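Local atomic coordinates of polyketide synthase/nonribosomal peptide synthetase hybrid RzxB (Pseudomonas fluorescens, PDB entry 5IL6), a protein that probably dehydrates beta-hydroxyacyl intermediates during rhizoxin assembly, its crystallised part being the dehydratase domain of a trans-AT polyketide synthase. Residues D183-N197 with D242-A254. Sequence-based numbering, arbitrary orientation.
Sequences DQALARIALQDPALN and DCPASLQVQIRRA
Ile-189 lays its CG1-CD1 arm across Leu-247 and Val-249, the chief bump on the apolar face of this antiparallel strand pair. With CG1 held between the backbone N and the carbonyl carbon (chi1 61°), the arm reaches over the neighbouring strand: CG1 lies 3.7 Å from Leu-247 CB, and CD1 meets Val-249 CG2 at the same distance. Small Ala-187 and Ala-185 suit the next two places, setting only a methyl beside branched Val-249 and Ile-251; helix 204-212 covers Ile-189, Leu-247 and Val-249, the strand-on-helix packing of a hotdog fold.

Beneath the side chains, paired backbone bonds join Ala-185 to Ile-251, Ala-187 to Val-249 and Ile-189 to Leu-247. Past the strand end, the methyl of Ala-245 sits in the corner made by Leu-191 CD1 (4.0 Å) and Pro-194 CB (3.9 Å). Asn-197 ND2 gives Cys-243 O a nearly straight bond of 3.0 Å, and a water links its OD1 to the same oxygen.

The opposite face is mostly polar, with Leu-186 as an apolar exception that packs against Phe-144. Gln-250, extended with CG anti to its N (chi1 -172°), delivers NE2 to Gln-184 OE1 at 2.9 Å from above the carbonyl plane, while Gln-250 OE1 accepts from Asp-143 N. An alanine replacing Gln-184 would probably leave Gln-250 NE2 without this acceptor and open a gap beside Arg-252 CD. Asp-183 OD2 forms a salt bridge to Arg-252 NE (3.1 Å), though both residues are poorly ordered. The chemistry implies two inner sheet strands with unlike faces, apolar toward helix 204-212 and mainly polar on the other.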
ATOM      1  N   ASP A 183      17.978 -13.872   1.201  1.00 57.41           N
ATOM      2  CA  ASP A 183      16.973 -13.054   1.866  1.00 63.98           C
ATOM      3  C   ASP A 183      16.431 -11.945   0.970  1.00 45.97           C
ATOM      4  O   ASP A 183      15.844 -10.982   1.477  1.00 38.67           O
ATOM      5  CB  ASP A 183      17.548 -12.456   3.153  1.00 85.15           C
ATOM      6  CG  ASP A 183      18.817 -11.659   2.913  1.00103.05           C
ATOM      7  OD1 ASP A 183      19.139 -11.389   1.737  1.00109.86           O
ATOM      8  OD2 ASP A 183      19.490 -11.298   3.901  1.00108.52           O
ATOM      9  N   GLN A 184      16.610 -12.059  -0.344  1.00 35.68           N
ATOM     10  CA  GLN A 184      16.097 -11.091  -1.301  1.00 32.28           C
ATOM     11  C   GLN A 184      15.213 -11.793  -2.322  1.00 32.52           C
ATOM     12  O   GLN A 184      15.386 -12.983  -2.604  1.00 33.35           O
ATOM     13  CB  GLN A 184      17.226 -10.360  -2.040  1.00 42.05           C
ATOM     14  CG  GLN A 184      18.029  -9.413  -1.180  1.00 53.55           C
ATOM     15  CD  GLN A 184      18.891  -8.471  -1.998  1.00 64.06           C
ATOM     16  OE1 GLN A 184      18.539  -8.107  -3.120  1.00 66.41           O
ATOM     17  NE2 GLN A 184      20.028  -8.067  -1.439  1.00 68.05           N
ATOM     18  N   ALA A 185      14.265 -11.043  -2.877  1.00 29.75           N
ATOM     19  CA  ALA A 185      13.385 -11.562  -3.910  1.00 28.55           C
ATOM     20  C   ALA A 185      13.124 -10.470  -4.935  1.00 30.39           C
ATOM     21  O   ALA A 185      13.185  -9.276  -4.625  1.00 35.10           O
ATOM     22  CB  ALA A 185      12.058 -12.066  -3.328  1.00 29.52           C
ATOM     23  N   LEU A 186      12.831 -10.893  -6.161  1.00 29.39           N
ATOM     24  CA  LEU A 186      12.507  -9.980  -7.247  1.00 28.76           C
ATOM     25  C   LEU A 186      11.191 -10.421  -7.866  1.00 30.21           C
ATOM     26  O   LEU A 186      11.055 -11.575  -8.286  1.00 31.19           O
ATOM     27  CB  LEU A 186      13.614  -9.960  -8.307  1.00 32.54           C
ATOM     28  CG  LEU A 186      13.436  -8.935  -9.431  1.00 35.43           C
ATOM     29  CD1 LEU A 186      13.566  -7.517  -8.885  1.00 36.91           C
ATOM     30  CD2 LEU A 186      14.433  -9.178 -10.555  1.00 38.23           C
ATOM     31  N   ALA A 187      10.229  -9.507  -7.919  1.00 30.34           N
ATOM     32  CA  ALA A 187       8.894  -9.812  -8.406  1.00 35.38           C
ATOM     33  C   ALA A 187       8.570  -8.956  -9.622  1.00 35.00           C
ATOM     34  O   ALA A 187       9.018  -7.810  -9.734  1.00 33.26           O
ATOM     35  CB  ALA A 187       7.843  -9.575  -7.316  1.00 36.53           C
ATOM     36  N   ARG A 188       7.799  -9.531 -10.538  1.00 33.47           N
ATOM     37  CA  ARG A 188       7.212  -8.798 -11.650  1.00 35.96           C
ATOM     38  C   ARG A 188       5.709  -8.716 -11.436  1.00 30.19           C
ATOM     39  O   ARG A 188       5.054  -9.735 -11.197  1.00 28.92           O
ATOM     40  CB  ARG A 188       7.520  -9.464 -12.993  1.00 49.92           C
ATOM     41  CG  ARG A 188       8.867  -9.081 -13.581  1.00 64.54           C
ATOM     42  CD  ARG A 188      10.003  -9.838 -12.923  1.00 78.07           C
ATOM     43  NE  ARG A 188      11.257  -9.679 -13.654  1.00 95.00           N
ATOM     44  CZ  ARG A 188      12.341 -10.422 -13.456  1.00111.30           C
ATOM     45  NH1 ARG A 188      12.334 -11.389 -12.546  1.00117.32           N
ATOM     46  NH2 ARG A 188      13.435 -10.202 -14.171  1.00117.09           N
ATOM     47  N   ILE A 189       5.176  -7.501 -11.511  1.00 27.23           N
ATOM     48  CA  ILE A 189       3.761  -7.241 -11.294  1.00 28.26           C
ATOM     49  C   ILE A 189       3.261  -6.338 -12.411  1.00 29.63           C
ATOM     50  O   ILE A 189       4.025  -5.562 -12.995  1.00 28.87           O
ATOM     51  CB  ILE A 189       3.503  -6.602  -9.910  1.00 26.21           C
ATOM     52  CG1 ILE A 189       4.233  -5.259  -9.792  1.00 27.05           C
ATOM     53  CG2 ILE A 189       3.950  -7.548  -8.804  1.00 22.58           C
ATOM     54  CD1 ILE A 189       3.912  -4.482  -8.525  1.00 27.73           C
ATOM     55  N   ALA A 190       1.975  -6.458 -12.725  1.00 29.48           N
ATOM     56  CA  ALA A 190       1.366  -5.607 -13.736  1.00 30.33           C
ATOM     57  C   ALA A 190      -0.143  -5.646 -13.562  1.00 29.95           C
ATOM     58  O   ALA A 190      -0.705  -6.665 -13.152  1.00 30.40           O
ATOM     59  CB  ALA A 190       1.753  -6.040 -15.154  1.00 31.08           C
ATOM     60  N   LEU A 191      -0.793  -4.540 -13.917  1.00 26.97           N
ATOM     61  CA  LEU A 191      -2.244  -4.456 -13.835  1.00 28.39           C
ATOM     62  C   LEU A 191      -2.908  -5.417 -14.814  1.00 31.20           C
ATOM     63  O   LEU A 191      -2.386  -5.702 -15.897  1.00 27.07           O
ATOM     64  CB  LEU A 191      -2.721  -3.030 -14.121  1.00 28.19           C
ATOM     65  CG  LEU A 191      -2.325  -1.936 -13.131  1.00 32.49           C
ATOM     66  CD1 LEU A 191      -2.733  -0.573 -13.669  1.00 30.38           C
ATOM     67  CD2 LEU A 191      -2.971  -2.190 -11.779  1.00 33.58           C
ATOM     68  N   GLN A 192      -4.072  -5.930 -14.406  1.00 33.45           N
ATOM     69  CA  GLN A 192      -4.857  -6.784 -15.290  1.00 37.74           C
ATOM     70  C   GLN A 192      -5.345  -6.004 -16.506  1.00 36.43           C
ATOM     71  O   GLN A 192      -5.366  -6.531 -17.624  1.00 40.46           O
ATOM     72  CB  GLN A 192      -6.038  -7.374 -14.521  1.00 43.65           C
ATOM     73  CG  GLN A 192      -6.836  -8.410 -15.288  1.00 47.44           C
ATOM     74  CD  GLN A 192      -8.072  -8.861 -14.536  1.00 48.42           C
ATOM     75  OE1 GLN A 192      -8.643  -8.107 -13.745  1.00 37.77           O
ATOM     76  NE2 GLN A 192      -8.490 -10.099 -14.771  1.00 58.21           N
ATOM     77  N   ASP A 193      -5.744  -4.751 -16.304  1.00 34.70           N
ATOM     78  CA  ASP A 193      -6.106  -3.848 -17.396  1.00 34.33           C
ATOM     79  C   ASP A 193      -5.187  -2.638 -17.305  1.00 31.60           C
ATOM     80  O   ASP A 193      -5.403  -1.758 -16.452  1.00 29.40           O
ATOM     81  CB  ASP A 193      -7.572  -3.427 -17.311  1.00 30.83           C
ATOM     82  CG  ASP A 193      -7.979  -2.496 -18.438  1.00 38.99           C
ATOM     83  OD1 ASP A 193      -7.114  -2.147 -19.268  1.00 38.68           O
ATOM     84  OD2 ASP A 193      -9.170  -2.127 -18.504  1.00 42.33           O
ATOM     85  N   PRO A 194      -4.153  -2.541 -18.143  1.00 30.73           N
ATOM     86  CA  PRO A 194      -3.233  -1.397 -18.032  1.00 29.47           C
ATOM     87  C   PRO A 194      -3.924  -0.048 -18.096  1.00 30.36           C
ATOM     88  O   PRO A 194      -3.480   0.900 -17.434  1.00 31.46           O
ATOM     89  CB  PRO A 194      -2.286  -1.596 -19.222  1.00 32.80           C
ATOM     90  CG  PRO A 194      -2.347  -3.048 -19.529  1.00 40.81           C
ATOM     91  CD  PRO A 194      -3.733  -3.494 -19.185  1.00 37.54           C
ATOM     92  N   ALA A 195      -4.999   0.072 -18.879  1.00 33.11           N
ATOM     93  CA  ALA A 195      -5.677   1.357 -19.019  1.00 38.81           C
ATOM     94  C   ALA A 195      -6.148   1.897 -17.677  1.00 33.82           C
ATOM     95  O   ALA A 195      -6.251   3.116 -17.502  1.00 33.45           O
ATOM     96  CB  ALA A 195      -6.860   1.226 -19.978  1.00 44.34           C
ATOM     97  N   LEU A 196      -6.451   1.015 -16.722  1.00 30.31           N
ATOM     98  CA  LEU A 196      -6.941   1.461 -15.424  1.00 33.84           C
ATOM     99  C   LEU A 196      -5.871   2.163 -14.598  1.00 35.17           C
ATOM    100  O   LEU A 196      -6.187   2.666 -13.515  1.00 35.50           O
ATOM    101  CB  LEU A 196      -7.529   0.288 -14.640  1.00 40.30           C
ATOM    102  CG  LEU A 196      -8.793  -0.317 -15.265  1.00 47.95           C
ATOM    103  CD1 LEU A 196      -9.241  -1.556 -14.498  1.00 49.29           C
ATOM    104  CD2 LEU A 196      -9.931   0.702 -15.375  1.00 49.88           C
ATOM    105  N   ASN A 197      -4.621   2.198 -15.067  1.00 30.97           N
ATOM    106  CA  ASN A 197      -3.607   3.000 -14.394  1.00 31.77           C
ATOM    107  C   ASN A 197      -3.868   4.491 -14.562  1.00 36.75           C
ATOM    108  O   ASN A 197      -3.232   5.298 -13.877  1.00 34.01           O
ATOM    109  CB  ASN A 197      -2.218   2.657 -14.942  1.00 33.05           C
ATOM    110  CG  ASN A 197      -1.103   2.968 -13.958  1.00 31.27           C
ATOM    111  OD1 ASN A 197      -1.275   2.846 -12.744  1.00 30.87           O
ATOM    112  ND2 ASN A 197       0.050   3.374 -14.479  1.00 30.31           N
ATOM    113  N   ASP A 242       5.885   8.813 -11.327  1.00 33.84           N
ATOM    114  CA  ASP A 242       4.710   8.042 -11.705  1.00 38.77           C
ATOM    115  C   ASP A 242       5.112   6.611 -12.037  1.00 38.49           C
ATOM    116  O   ASP A 242       6.130   6.370 -12.692  1.00 39.18           O
ATOM    117  CB  ASP A 242       4.011   8.692 -12.899  1.00 48.39           C
ATOM    118  CG  ASP A 242       3.429  10.051 -12.563  1.00 60.03           C
ATOM    119  OD1 ASP A 242       3.217  10.328 -11.364  1.00 61.30           O
ATOM    120  OD2 ASP A 242       3.184  10.840 -13.498  1.00 65.97           O
ATOM    121  N   CYS A 243       4.307   5.664 -11.580  1.00 34.98           N
ATOM    122  CA  CYS A 243       4.611   4.252 -11.762  1.00 35.02           C
ATOM    123  C   CYS A 243       3.844   3.697 -12.951  1.00 39.82           C
ATOM    124  O   CYS A 243       2.622   3.881 -13.023  1.00 46.00           O
ATOM    125  CB  CYS A 243       4.258   3.466 -10.504  1.00 33.48           C
ATOM    126  SG  CYS A 243       5.163   4.003  -9.033  1.00 36.36           S
ATOM    127  N   PRO A 244       4.500   3.020 -13.909  1.00 33.60           N
ATOM    128  CA  PRO A 244       3.753   2.441 -15.034  1.00 29.24           C
ATOM    129  C   PRO A 244       2.864   1.285 -14.602  1.00 28.20           C
ATOM    130  O   PRO A 244       2.829   0.922 -13.422  1.00 31.59           O
ATOM    131  CB  PRO A 244       4.849   1.969 -16.000  1.00 32.20           C
ATOM    132  CG  PRO A 244       6.141   2.448 -15.446  1.00 35.95           C
ATOM    133  CD  PRO A 244       5.947   2.772 -14.016  1.00 36.57           C
ATOM    134  N   ALA A 245       2.142   0.697 -15.558  1.00 29.69           N
ATOM    135  CA  ALA A 245       1.247  -0.415 -15.259  1.00 31.90           C
ATOM    136  C   ALA A 245       1.981  -1.733 -15.058  1.00 30.73           C
ATOM    137  O   ALA A 245       1.354  -2.711 -14.640  1.00 29.30           O
ATOM    138  CB  ALA A 245       0.217  -0.569 -16.380  1.00 31.09           C
ATOM    139  N   SER A 246       3.279  -1.789 -15.353  1.00 30.40           N
ATOM    140  CA  SER A 246       4.099  -2.973 -15.135  1.00 32.58           C
ATOM    141  C   SER A 246       5.332  -2.570 -14.340  1.00 31.76           C
ATOM    142  O   SER A 246       5.951  -1.542 -14.629  1.00 32.83           O
ATOM    143  CB  SER A 246       4.512  -3.620 -16.463  1.00 35.88           C
ATOM    144  OG  SER A 246       5.339  -4.751 -16.247  1.00 43.32           O
ATOM    145  N   LEU A 247       5.685  -3.376 -13.340  1.00 30.22           N
ATOM    146  CA  LEU A 247       6.724  -2.995 -12.395  1.00 36.72           C
ATOM    147  C   LEU A 247       7.576  -4.195 -12.012  1.00 33.96           C
ATOM    148  O   LEU A 247       7.123  -5.342 -12.048  1.00 30.51           O
ATOM    149  CB  LEU A 247       6.121  -2.391 -11.121  1.00 49.05           C
ATOM    150  CG  LEU A 247       5.385  -1.063 -11.273  1.00 61.82           C
ATOM    151  CD1 LEU A 247       4.632  -0.727  -9.998  1.00 63.26           C
ATOM    152  CD2 LEU A 247       6.355   0.046 -11.624  1.00 65.49           C
ATOM    153  N   GLN A 248       8.818  -3.902 -11.635  1.00 31.45           N
ATOM    154  CA  GLN A 248       9.686  -4.835 -10.932  1.00 28.18           C
ATOM    155  C   GLN A 248       9.771  -4.407  -9.475  1.00 28.38           C
ATOM    156  O   GLN A 248       9.832  -3.210  -9.178  1.00 34.30           O
ATOM    157  CB  GLN A 248      11.097  -4.862 -11.528  1.00 30.66           C
ATOM    158  CG  GLN A 248      11.197  -5.374 -12.945  1.00 36.27           C
ATOM    159  CD  GLN A 248      12.625  -5.360 -13.446  1.00 39.89           C
ATOM    160  OE1 GLN A 248      13.336  -6.359 -13.348  1.00 47.06           O
ATOM    161  NE2 GLN A 248      13.059  -4.220 -13.973  1.00 39.35           N
ATOM    162  N   VAL A 249       9.778  -5.380  -8.569  1.00 27.20           N
ATOM    163  CA  VAL A 249       9.817  -5.106  -7.138  1.00 24.01           C
ATOM    164  C   VAL A 249      10.960  -5.904  -6.530  1.00 25.28           C
ATOM    165  O   VAL A 249      10.939  -7.140  -6.551  1.00 27.92           O
ATOM    166  CB  VAL A 249       8.488  -5.454  -6.446  1.00 26.41           C
ATOM    167  CG1 VAL A 249       8.546  -5.080  -4.975  1.00 24.03           C
ATOM    168  CG2 VAL A 249       7.328  -4.746  -7.135  1.00 28.29           C
ATOM    169  N   GLN A 250      11.948  -5.199  -5.986  1.00 29.20           N
ATOM    170  CA  GLN A 250      13.023  -5.825  -5.232  1.00 32.43           C
ATOM    171  C   GLN A 250      12.660  -5.805  -3.754  1.00 27.50           C
ATOM    172  O   GLN A 250      12.313  -4.751  -3.210  1.00 24.08           O
ATOM    173  CB  GLN A 250      14.351  -5.101  -5.456  1.00 47.10           C
ATOM    174  CG  GLN A 250      15.534  -5.835  -4.852  1.00 73.52           C
ATOM    175  CD  GLN A 250      16.842  -5.100  -5.030  1.00 87.39           C
ATOM    176  OE1 GLN A 250      16.902  -4.050  -5.668  1.00 85.18           O
ATOM    177  NE2 GLN A 250      17.903  -5.650  -4.452  1.00 94.33           N
ATOM    178  N   ILE A 251      12.751  -6.964  -3.108  1.00 30.31           N
ATOM    179  CA  ILE A 251      12.313  -7.138  -1.728  1.00 26.17           C
ATOM    180  C   ILE A 251      13.482  -7.687  -0.925  1.00 26.01           C
ATOM    181  O   ILE A 251      14.149  -8.632  -1.361  1.00 26.87           O
ATOM    182  CB  ILE A 251      11.098  -8.079  -1.634  1.00 28.66           C
ATOM    183  CG1 ILE A 251       9.944  -7.548  -2.492  1.00 32.62           C
ATOM    184  CG2 ILE A 251      10.656  -8.234  -0.181  1.00 27.03           C
ATOM    185  CD1 ILE A 251       8.792  -8.516  -2.643  1.00 36.80           C
ATOM    186  N   ARG A 252      13.728  -7.093   0.243  1.00 29.33           N
ATOM    187  CA  ARG A 252      14.791  -7.532   1.140  1.00 37.88           C
ATOM    188  C   ARG A 252      14.216  -7.714   2.535  1.00 32.98           C
ATOM    189  O   ARG A 252      13.622  -6.785   3.090  1.00 28.86           O
ATOM    190  CB  ARG A 252      15.949  -6.529   1.172  1.00 54.47           C
ATOM    191  CG  ARG A 252      16.973  -6.789   2.276  1.00 76.33           C
ATOM    192  CD  ARG A 252      17.511  -8.213   2.218  1.00 95.71           C
ATOM    193  NE  ARG A 252      18.643  -8.426   3.115  1.00111.11           N
ATOM    194  CZ  ARG A 252      19.880  -8.006   2.865  1.00124.89           C
ATOM    195  NH1 ARG A 252      20.147  -7.334   1.752  1.00130.11           N
ATOM    196  NH2 ARG A 252      20.851  -8.253   3.732  1.00130.79           N
ATOM    197  N   ARG A 253      14.388  -8.909   3.093  1.00 32.72           N
ATOM    198  CA  ARG A 253      14.044  -9.142   4.486  1.00 35.61           C
ATOM    199  C   ARG A 253      14.912  -8.272   5.387  1.00 32.43           C
ATOM    200  O   ARG A 253      16.117  -8.125   5.161  1.00 30.56           O
ATOM    201  CB  ARG A 253      14.230 -10.619   4.828  1.00 39.49           C
ATOM    202  CG  ARG A 253      13.865 -11.003   6.253  1.00 40.54           C
ATOM    203  CD  ARG A 253      12.433 -11.487   6.356  1.00 37.76           C
ATOM    204  NE  ARG A 253      12.135 -11.989   7.698  1.00 40.10           N
ATOM    205  CZ  ARG A 253      12.041 -13.275   8.027  1.00 45.36           C
ATOM    206  NH1 ARG A 253      12.216 -14.225   7.116  1.00 47.55           N
ATOM    207  NH2 ARG A 253      11.766 -13.615   9.281  1.00 47.63           N
ATOM    208  N   ALA A 254      14.295  -7.695   6.410  1.00 29.28           N
ATOM    209  CA  ALA A 254      14.979  -6.845   7.367  1.00 30.24           C
ATOM    210  C   ALA A 254      14.812  -7.397   8.775  1.00 35.19           C
ATOM    211  O   ALA A 254      13.875  -8.158   9.046  1.00 33.14           O
ATOM    212  CB  ALA A 254      14.440  -5.409   7.313  1.00 27.37           C
TER
HETATM  213  O   HOH W   1       0.701   2.697 -11.005  1.00 29.95           O